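Local coordinates for protein NADH kinase POS5, mitochondrial (Saccharomyces cerevisiae, PDB 3AFO) that phosphorylates NADH, and less readily NAD(+), with ATP in the mitochondrion, serving as a key source of the cellular reductant NADPH, at residues His184-Lys188 with Gln309-Asp315; Val13-Ser19 with Asp110-Asp116. All coordinates share one frame; numbering follows the deposited sequence. Where two conformers were deposited one is given.

Contact 1. Residues His184-Lys188 with Gln309-Asp315; sequences HLKKK and QDLDVGD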
ATOM      1  N   HIS A 184       8.301  17.271 -22.856  1.00 24.69           N
ATOM      2  CA  HIS A 184       9.308  18.150 -23.454  1.00 25.15           C
ATOM      3  C   HIS A 184      10.652  17.850 -22.803  1.00 24.86           C
ATOM      4  O   HIS A 184      10.845  18.127 -21.616  1.00 24.82           O
ATOM      5  CB  HIS A 184       8.937  19.619 -23.225  1.00 25.52           C
ATOM      6  CG  HIS A 184       7.704  20.057 -23.953  1.00 26.79           C
ATOM      7  ND1 HIS A 184       6.475  19.457 -23.774  1.00 29.04           N
ATOM      8  CD2 HIS A 184       7.510  21.046 -24.855  1.00 28.01           C
ATOM      9  CE1 HIS A 184       5.581  20.050 -24.544  1.00 28.39           C
ATOM     10  NE2 HIS A 184       6.182  21.022 -25.203  1.00 29.65           N
ATOM     11  N   LEU A 185      11.569  17.252 -23.557  1.00 24.86           N
ATOM     12  CA  LEU A 185      12.910  16.984 -23.038  1.00 25.12           C
ATOM     13  C   LEU A 185      13.865  18.129 -23.358  1.00 26.06           C
ATOM     14  O   LEU A 185      14.051  18.482 -24.524  1.00 26.29           O
ATOM     15  CB  LEU A 185      13.453  15.654 -23.566  1.00 24.75           C
ATOM     16  CG  LEU A 185      14.925  15.321 -23.272  1.00 24.79           C
ATOM     17  CD1 LEU A 185      15.175  15.091 -21.784  1.00 24.56           C
ATOM     18  CD2 LEU A 185      15.385  14.106 -24.063  1.00 26.09           C
ATOM     19  N   LYS A 186      14.451  18.704 -22.311  0.50 26.45           N
ATOM     20  CA  LYS A 186      15.447  19.761 -22.434  0.50 27.00           C
ATOM     21  C   LYS A 186      16.775  19.249 -21.902  0.50 27.22           C
ATOM     22  O   LYS A 186      16.960  19.137 -20.685  0.50 27.42           O
ATOM     23  CB  LYS A 186      15.018  20.992 -21.638  0.50 26.95           C
ATOM     24  CG  LYS A 186      16.008  22.156 -21.666  0.50 27.55           C
ATOM     25  CD  LYS A 186      15.721  23.117 -20.517  0.50 27.56           C
ATOM     26  CE  LYS A 186      16.669  24.305 -20.501  0.50 28.23           C
ATOM     27  NZ  LYS A 186      16.977  24.720 -19.094  0.50 28.16           N
ATOM     28  N   LYS A 187      17.695  18.935 -22.812  1.00 27.28           N
ATOM     29  CA  LYS A 187      19.012  18.407 -22.426  1.00 28.01           C
ATOM     30  C   LYS A 187      19.837  19.454 -21.663  1.00 28.54           C
ATOM     31  O   LYS A 187      19.661  20.654 -21.858  1.00 28.77           O
ATOM     32  CB  LYS A 187      19.787  17.900 -23.660  1.00 28.21           C
ATOM     33  CG  LYS A 187      19.137  16.748 -24.461  1.00 27.89           C
ATOM     34  CD  LYS A 187      19.147  15.407 -23.724  1.00 29.27           C
ATOM     35  CE  LYS A 187      20.538  14.817 -23.602  1.00 30.29           C
ATOM     36  NZ  LYS A 187      20.496  13.511 -22.884  1.00 30.97           N
ATOM     37  N   LYS A 188      20.695  18.987 -20.757  1.00 29.31           N
ATOM     38  CA  LYS A 188      21.711  19.828 -20.120  1.00 30.39           C
ATOM     39  C   LYS A 188      22.532  20.507 -21.208  1.00 30.47           C
ATOM     40  O   LYS A 188      22.953  19.842 -22.173  1.00 30.12           O
ATOM     41  CB  LYS A 188      22.660  18.965 -19.288  1.00 30.41           C
ATOM     42  CG  LYS A 188      23.649  19.740 -18.436  1.00 32.60           C
ATOM     43  CD  LYS A 188      24.750  18.813 -17.928  1.00 34.88           C
ATOM     44  CE  LYS A 188      25.635  19.509 -16.909  1.00 38.58           C
ATOM     45  NZ  LYS A 188      26.396  20.637 -17.506  1.00 40.19           N
ATOM     46  N   GLN A 309      15.718   7.651 -24.700  1.00 34.92           N
ATOM     47  CA  GLN A 309      17.053   8.159 -24.459  1.00 35.63           C
ATOM     48  C   GLN A 309      17.485   7.846 -23.052  1.00 35.63           C
ATOM     49  O   GLN A 309      16.669   7.790 -22.124  1.00 35.55           O
ATOM     50  CB  GLN A 309      17.028   9.673 -24.543  1.00 35.90           C
ATOM     51  CG  GLN A 309      17.498  10.249 -25.839  1.00 37.69           C
ATOM     52  CD  GLN A 309      17.740  11.723 -25.703  1.00 38.17           C
ATOM     53  OE1 GLN A 309      17.188  12.524 -26.451  1.00 40.44           O
ATOM     54  NE2 GLN A 309      18.554  12.099 -24.718  1.00 38.79           N
ATOM     55  N   ASP A 310      18.781   7.667 -22.888  1.00 35.42           N
ATOM     56  CA  ASP A 310      19.365   7.742 -21.577  1.00 35.19           C
ATOM     57  C   ASP A 310      19.604   9.210 -21.306  1.00 34.47           C
ATOM     58  O   ASP A 310      19.966   9.969 -22.214  1.00 34.77           O
ATOM     59  CB  ASP A 310      20.630   6.906 -21.525  1.00 35.73           C
ATOM     60  CG  ASP A 310      20.339   5.449 -21.795  1.00 37.73           C
ATOM     61  OD1 ASP A 310      19.136   5.117 -21.888  1.00 39.52           O
ATOM     62  OD2 ASP A 310      21.282   4.644 -21.918  1.00 39.77           O
ATOM     63  N   LEU A 311      19.320   9.617 -20.075  1.00 33.09           N
ATOM     64  CA  LEU A 311      19.460  11.003 -19.664  1.00 31.58           C
ATOM     65  C   LEU A 311      20.608  11.139 -18.685  1.00 30.99           C
ATOM     66  O   LEU A 311      20.979  10.179 -17.996  1.00 30.90           O
ATOM     67  CB  LEU A 311      18.164  11.540 -19.042  1.00 31.31           C
ATOM     68  CG  LEU A 311      16.865  11.546 -19.856  1.00 30.83           C
ATOM     69  CD1 LEU A 311      15.785  12.351 -19.114  1.00 29.56           C
ATOM     70  CD2 LEU A 311      17.068  12.078 -21.274  1.00 29.01           C
ATOM     71  N   ASP A 312      21.161  12.347 -18.640  1.00 30.24           N
ATOM     72  CA  ASP A 312      22.285  12.690 -17.783  1.00 29.93           C
ATOM     73  C   ASP A 312      21.835  13.645 -16.683  1.00 29.26           C
ATOM     74  O   ASP A 312      20.813  14.319 -16.809  1.00 29.15           O
ATOM     75  CB  ASP A 312      23.401  13.351 -18.617  1.00 29.95           C
ATOM     76  CG  ASP A 312      23.697  12.591 -19.909  1.00 31.58           C
ATOM     77  OD1 ASP A 312      23.808  11.347 -19.862  1.00 33.20           O
ATOM     78  OD2 ASP A 312      23.805  13.231 -20.973  1.00 33.97           O
ATOM     79  N   VAL A 313      22.609  13.693 -15.606  1.00 28.90           N
ATOM     80  CA  VAL A 313      22.432  14.695 -14.560  1.00 28.76           C
ATOM     81  C   VAL A 313      22.374  16.081 -15.200  1.00 28.43           C
ATOM     82  O   VAL A 313      23.250  16.439 -15.997  1.00 28.00           O
ATOM     83  CB  VAL A 313      23.589  14.613 -13.527  1.00 29.21           C
ATOM     84  CG1 VAL A 313      23.600  15.827 -12.602  1.00 29.50           C
ATOM     85  CG2 VAL A 313      23.494  13.322 -12.725  1.00 29.12           C
ATOM     86  N   GLY A 314      21.327  16.838 -14.870  1.00 27.61           N
ATOM     87  CA  GLY A 314      21.117  18.168 -15.417  1.00 26.74           C
ATOM     88  C   GLY A 314      20.055  18.263 -16.498  1.00 26.38           C
ATOM     89  O   GLY A 314      19.530  19.350 -16.745  1.00 26.85           O
ATOM     90  N   ASP A 315      19.746  17.143 -17.157  1.00 25.23           N
ATOM     91  CA  ASP A 315      18.640  17.086 -18.110  1.00 24.22           C
ATOM     92  C   ASP A 315      17.329  17.344 -17.348  1.00 23.96           C
ATOM     93  O   ASP A 315      17.248  17.083 -16.146  1.00 23.70           O
ATOM     94  CB  ASP A 315      18.571  15.708 -18.794  1.00 23.83           C
ATOM     95  CG  ASP A 315      19.751  15.432 -19.750  1.00 24.52           C
ATOM     96  OD1 ASP A 315      20.592  16.324 -19.988  1.00 23.79           O
ATOM     97  OD2 ASP A 315      19.842  14.294 -20.255  1.00 25.02           O
TER
HETATM   98  O   HOH W   1      18.221  20.742 -18.883  1.00 29.22           O
HETATM   99  O   HOH W   2      22.509  11.718 -22.796  1.00 41.72           O
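D315 binds the backbone and the side chain of the opposing segment with separate carboxylate oxygens. OD1 accepts the backbone N-H of K188, with K188 N to D315 OD1 at 2.8 Å and an almost straight N-H...O angle of 178°, on the anti side and tilted out of the carboxylate plane. OD2 takes two donors on opposite faces of that plane: K187 NZ forms a salt bridge to D315 OD2 at 2.8 Å from the syn side, but tilted out of the plane, and the N of D312 reaches D315 OD2 at 2.9 Å from above it. This second bond lies inside the type II turn D312-D315, which the D315 N to D312 O backbone bond closes; its third residue, G314, has a positive phi, at which a side chain would jam against the preceding carbonyl O.

K187 sets out away from the turn, but bends at chi2 (-71°) and chi3 (-70°) bring NZ back beside the D315 carboxylate. A water accepts from NZ and donates to D310 O and D312 OD2; directly with NZ, D312 OD2 makes just a long ion pair, while D312 OD1 accepts the backbone N of S297. A second water donates to K186 O and G314 O. L185 CD1 meets L311 CD2 at 3.6 Å, where strand 174-186 of the nine-stranded antiparallel sheet meets edge strand 306-311 of the six-stranded one, in the C-terminal ATP-NAD kinase domain.

With an alanine at D315, the N-H groups of D312 and K188 would probably lose the carboxylate oxygens that accept them, and the K187 ammonium its close salt-bridge mate. With D312 also nearby, the lysine is likely to remain protonated, its charge balanced locally by the acidic turn.

Contact 2. Residues Val13-Ser19 with Asp110-Asp116; sequences VNNLRSS and DIVNRTD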
ATOM      1  N   VAL A  13       0.825   5.993 -51.081  1.00 32.05           N
ATOM      2  CA  VAL A  13      -0.309   6.514 -50.321  1.00 32.23           C
ATOM      3  C   VAL A  13      -0.631   7.978 -50.677  1.00 32.93           C
ATOM      4  O   VAL A  13      -1.766   8.432 -50.498  1.00 33.10           O
ATOM      5  CB  VAL A  13      -0.146   6.295 -48.780  1.00 31.76           C
ATOM      6  CG1 VAL A  13       0.995   7.128 -48.219  1.00 31.63           C
ATOM      7  CG2 VAL A  13      -1.450   6.576 -48.058  1.00 31.06           C
ATOM      8  N   ASN A  14       0.349   8.708 -51.202  1.00 33.70           N
ATOM      9  CA  ASN A  14       0.077  10.070 -51.668  1.00 34.91           C
ATOM     10  C   ASN A  14      -0.909  10.128 -52.841  1.00 35.02           C
ATOM     11  O   ASN A  14      -1.332  11.208 -53.231  1.00 35.33           O
ATOM     12  CB  ASN A  14       1.368  10.835 -51.997  1.00 35.17           C
ATOM     13  CG  ASN A  14       2.103  10.262 -53.188  1.00 36.30           C
ATOM     14  OD1 ASN A  14       1.495   9.786 -54.144  1.00 38.05           O
ATOM     15  ND2 ASN A  14       3.427  10.318 -53.140  1.00 36.72           N
ATOM     16  N   ASN A  15      -1.268   8.971 -53.397  1.00 35.35           N
ATOM     17  CA  ASN A  15      -2.345   8.890 -54.393  1.00 35.44           C
ATOM     18  C   ASN A  15      -3.719   9.124 -53.771  1.00 35.10           C
ATOM     19  O   ASN A  15      -4.700   9.330 -54.492  1.00 35.02           O
ATOM     20  CB  ASN A  15      -2.359   7.530 -55.103  1.00 35.90           C
ATOM     21  CG  ASN A  15      -1.149   7.311 -55.998  1.00 38.26           C
ATOM     22  OD1 ASN A  15      -0.296   8.192 -56.158  1.00 40.43           O
ATOM     23  ND2 ASN A  15      -1.070   6.125 -56.584  1.00 38.93           N
ATOM     24  N   LEU A  16      -3.787   9.074 -52.439  1.00 34.43           N
ATOM     25  CA  LEU A  16      -5.048   9.257 -51.717  1.00 34.75           C
ATOM     26  C   LEU A  16      -5.245  10.701 -51.264  1.00 35.31           C
ATOM     27  O   LEU A  16      -4.281  11.455 -51.130  1.00 34.48           O
ATOM     28  CB  LEU A  16      -5.132   8.313 -50.506  1.00 34.07           C
ATOM     29  CG  LEU A  16      -4.940   6.811 -50.757  1.00 33.29           C
ATOM     30  CD1 LEU A  16      -5.061   6.022 -49.453  1.00 32.10           C
ATOM     31  CD2 LEU A  16      -5.927   6.285 -51.811  1.00 32.71           C
ATOM     32  N   ARG A  17      -6.507  11.053 -51.020  1.00 36.81           N
ATOM     33  CA  ARG A  17      -6.917  12.384 -50.588  1.00 38.73           C
ATOM     34  C   ARG A  17      -6.600  12.612 -49.116  1.00 39.82           C
ATOM     35  O   ARG A  17      -6.536  11.662 -48.338  1.00 39.95           O
ATOM     36  CB  ARG A  17      -8.427  12.572 -50.795  1.00 38.65           C
ATOM     37  CG  ARG A  17      -8.968  12.168 -52.175  1.00 40.01           C
ATOM     38  CD  ARG A  17      -8.632  13.183 -53.251  1.00 41.02           C
ATOM     39  NE  ARG A  17      -9.334  14.455 -53.078  1.00 42.58           N
ATOM     40  CZ  ARG A  17      -9.767  15.210 -54.089  1.00 41.79           C
ATOM     41  NH1 ARG A  17      -9.595  14.814 -55.342  1.00 40.14           N
ATOM     42  NH2 ARG A  17     -10.382  16.356 -53.842  1.00 41.93           N
ATOM     43  N   SER A  18      -6.423  13.880 -48.747  1.00 41.30           N
ATOM     44  CA  SER A  18      -6.222  14.304 -47.357  1.00 42.52           C
ATOM     45  C   SER A  18      -7.307  13.804 -46.410  1.00 43.32           C
ATOM     46  O   SER A  18      -8.454  13.613 -46.815  1.00 43.38           O
ATOM     47  CB  SER A  18      -6.157  15.834 -47.285  1.00 42.52           C
ATOM     48  OG  SER A  18      -4.950  16.310 -47.852  1.00 43.05           O
ATOM     49  N   SER A  19      -6.934  13.615 -45.142  1.00 44.85           N
ATOM     50  CA  SER A  19      -7.841  13.120 -44.098  1.00 46.01           C
ATOM     51  C   SER A  19      -9.150  13.885 -44.008  1.00 47.00           C
ATOM     52  O   SER A  19      -9.188  15.106 -44.156  1.00 47.10           O
ATOM     53  CB  SER A  19      -7.171  13.176 -42.722  1.00 46.01           C
ATOM     54  OG  SER A  19      -5.825  12.765 -42.787  1.00 46.83           O
ATOM     55  N   ASP A 110       3.349  10.907 -44.870  1.00 35.03           N
ATOM     56  CA  ASP A 110       2.379  10.648 -45.933  1.00 34.45           C
ATOM     57  C   ASP A 110       1.147   9.906 -45.405  1.00 33.75           C
ATOM     58  O   ASP A 110       0.020  10.242 -45.760  1.00 33.23           O
ATOM     59  CB  ASP A 110       3.031   9.846 -47.072  1.00 34.86           C
ATOM     60  CG  ASP A 110       3.873  10.709 -48.016  1.00 36.41           C
ATOM     61  OD1 ASP A 110       4.423  11.750 -47.593  1.00 37.30           O
ATOM     62  OD2 ASP A 110       3.981  10.330 -49.202  1.00 38.60           O
ATOM     63  N   ILE A 111       1.365   8.898 -44.560  1.00 33.29           N
ATOM     64  CA  ILE A 111       0.261   8.110 -44.004  1.00 32.99           C
ATOM     65  C   ILE A 111      -0.584   8.957 -43.054  1.00 32.95           C
ATOM     66  O   ILE A 111      -1.816   8.989 -43.152  1.00 32.82           O
ATOM     67  CB  ILE A 111       0.772   6.835 -43.283  1.00 33.17           C
ATOM     68  CG1 ILE A 111       1.382   5.860 -44.295  1.00 32.62           C
ATOM     69  CG2 ILE A 111      -0.353   6.179 -42.468  1.00 32.64           C
ATOM     70  CD1 ILE A 111       1.900   4.565 -43.693  1.00 32.83           C
ATOM     71  N   VAL A 112       0.102   9.662 -42.158  1.00 33.10           N
ATOM     72  CA  VAL A 112      -0.518  10.497 -41.138  1.00 33.42           C
ATOM     73  C   VAL A 112      -1.532  11.507 -41.714  1.00 33.59           C
ATOM     74  O   VAL A 112      -2.624  11.690 -41.157  1.00 33.94           O
ATOM     75  CB  VAL A 112       0.586  11.199 -40.291  1.00 33.69           C
ATOM     76  CG1 VAL A 112       0.038  12.351 -39.493  1.00 34.06           C
ATOM     77  CG2 VAL A 112       1.269  10.184 -39.372  1.00 33.64           C
ATOM     78  N   ASN A 113      -1.168  12.127 -42.832  1.00 33.94           N
ATOM     79  CA  ASN A 113      -1.980  13.149 -43.511  1.00 34.35           C
ATOM     80  C   ASN A 113      -3.258  12.644 -44.158  1.00 33.51           C
ATOM     81  O   ASN A 113      -4.173  13.428 -44.442  1.00 33.72           O
ATOM     82  CB  ASN A 113      -1.156  13.836 -44.608  1.00 34.98           C
ATOM     83  CG  ASN A 113       0.012  14.615 -44.062  1.00 37.59           C
ATOM     84  OD1 ASN A 113       1.040  14.758 -44.735  1.00 40.74           O
ATOM     85  ND2 ASN A 113      -0.128  15.131 -42.835  1.00 40.16           N
ATOM     86  N   ARG A 114      -3.317  11.340 -44.407  1.00 32.45           N
ATOM     87  CA  ARG A 114      -4.387  10.781 -45.223  1.00 31.31           C
ATOM     88  C   ARG A 114      -5.310   9.799 -44.510  1.00 29.70           C
ATOM     89  O   ARG A 114      -6.346   9.424 -45.040  1.00 29.45           O
ATOM     90  CB  ARG A 114      -3.803  10.203 -46.511  1.00 31.91           C
ATOM     91  CG  ARG A 114      -3.395  11.322 -47.464  1.00 33.96           C
ATOM     92  CD  ARG A 114      -2.341  10.893 -48.435  1.00 37.76           C
ATOM     93  NE  ARG A 114      -1.978  11.998 -49.318  1.00 39.78           N
ATOM     94  CZ  ARG A 114      -0.889  12.747 -49.175  1.00 40.73           C
ATOM     95  NH1 ARG A 114      -0.033  12.521 -48.179  1.00 40.56           N
ATOM     96  NH2 ARG A 114      -0.657  13.729 -50.034  1.00 41.52           N
ATOM     97  N   THR A 115      -4.950   9.418 -43.290  1.00 28.53           N
ATOM     98  CA  THR A 115      -5.750   8.472 -42.510  1.00 26.25           C
ATOM     99  C   THR A 115      -7.075   9.041 -41.977  1.00 25.68           C
ATOM    100  O   THR A 115      -7.080  10.024 -41.242  1.00 25.82           O
ATOM    101  CB  THR A 115      -4.902   7.899 -41.342  1.00 26.32           C
ATOM    102  OG1 THR A 115      -3.768   7.195 -41.871  1.00 24.94           O
ATOM    103  CG2 THR A 115      -5.728   6.952 -40.497  1.00 25.79           C
ATOM    104  N   ASP A 116      -8.195   8.418 -42.336  1.00 24.96           N
ATOM    105  CA  ASP A 116      -9.495   8.741 -41.735  1.00 25.12           C
ATOM    106  C   ASP A 116      -9.714   7.947 -40.441  1.00 24.93           C
ATOM    107  O   ASP A 116     -10.393   8.406 -39.516  1.00 24.13           O
ATOM    108  CB  ASP A 116     -10.661   8.418 -42.685  1.00 25.61           C
ATOM    109  CG  ASP A 116     -10.538   9.095 -44.064  1.00 28.04           C
ATOM    110  OD1 ASP A 116      -9.729  10.047 -44.220  1.00 28.27           O
ATOM    111  OD2 ASP A 116     -11.272   8.653 -44.985  1.00 29.12           O
TER
HETATM  112  O   HOH W   3       3.082   8.332 -50.718  1.00 42.18           O
HETATM  113  O   HOH W   4      -5.070  11.547 -40.488  1.00 53.61           O
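R114 threads its side chain along the carbonyl groups of segment 13-19. From R114 CB, 3.6 Å from R17 O, the chain passes to R114 CG, 3.3 Å from the same R17 O, and then to R114 CD, placed 3.3 Å from V13 O and also near L16 O. The stem is extended (chi2 156°, chi3 180°), and this carries R114 NE far enough to donate to L16 O at 3.0 Å. That bond is bent (142° at the hydrogen): the oxygen lies at the edge of the guanidinium, nearly in its plane, although NE stands above the carbonyl plane of L16. Beyond it, N14 CA packs over one guanidinium face, offset toward the rim, and NH2 approaches N14 CB. NH1 turns back along its own helix to D110 O in a weak bond.

The contact sets the short 3-10 turn V13-N15 and the loop after it against the C-terminal part of helix 108-114, which belongs to the N-terminal ATP-NAD kinase domain. Around it, L16 and I111 both touch I76 of strand 74-76, at the margin of the parallel sheet.

At one end of the interface V13 CG1 sits on D110 CB at 3.6 Å, and a water accepts from N14 N while donating to D110 OD2. Toward the other end, S19 N donates to N113 O at 2.9 Å, in the carbonyl plane and on a lone pair. A further water lies within hydrogen-bonding distance of S19 OG, V112 O and T115 O, bridging the loop to the carbonyls of V112 and T115.

Followed from the N terminus, the chain leaves strand 8-12, makes the turn and loop of 13-19, and builds the strands and helices from 23-25 to 101-105 before helix 108-114 returns to close contact 2, a loop of 90 intervening residues. Contact 1 opens only later, at the end of strand 174-186, and closes after 120 intervening, strand-rich residues at 309-315. The two loops are therefore in series: neither nests in nor crosses the other. Contact 2 ties the N-terminal loop to the parallel-sheet region; contact 1 joins strands of two antiparallel sheets. Their centres lie 35 Å apart and their nearest atoms about 18 Å apart, without touching.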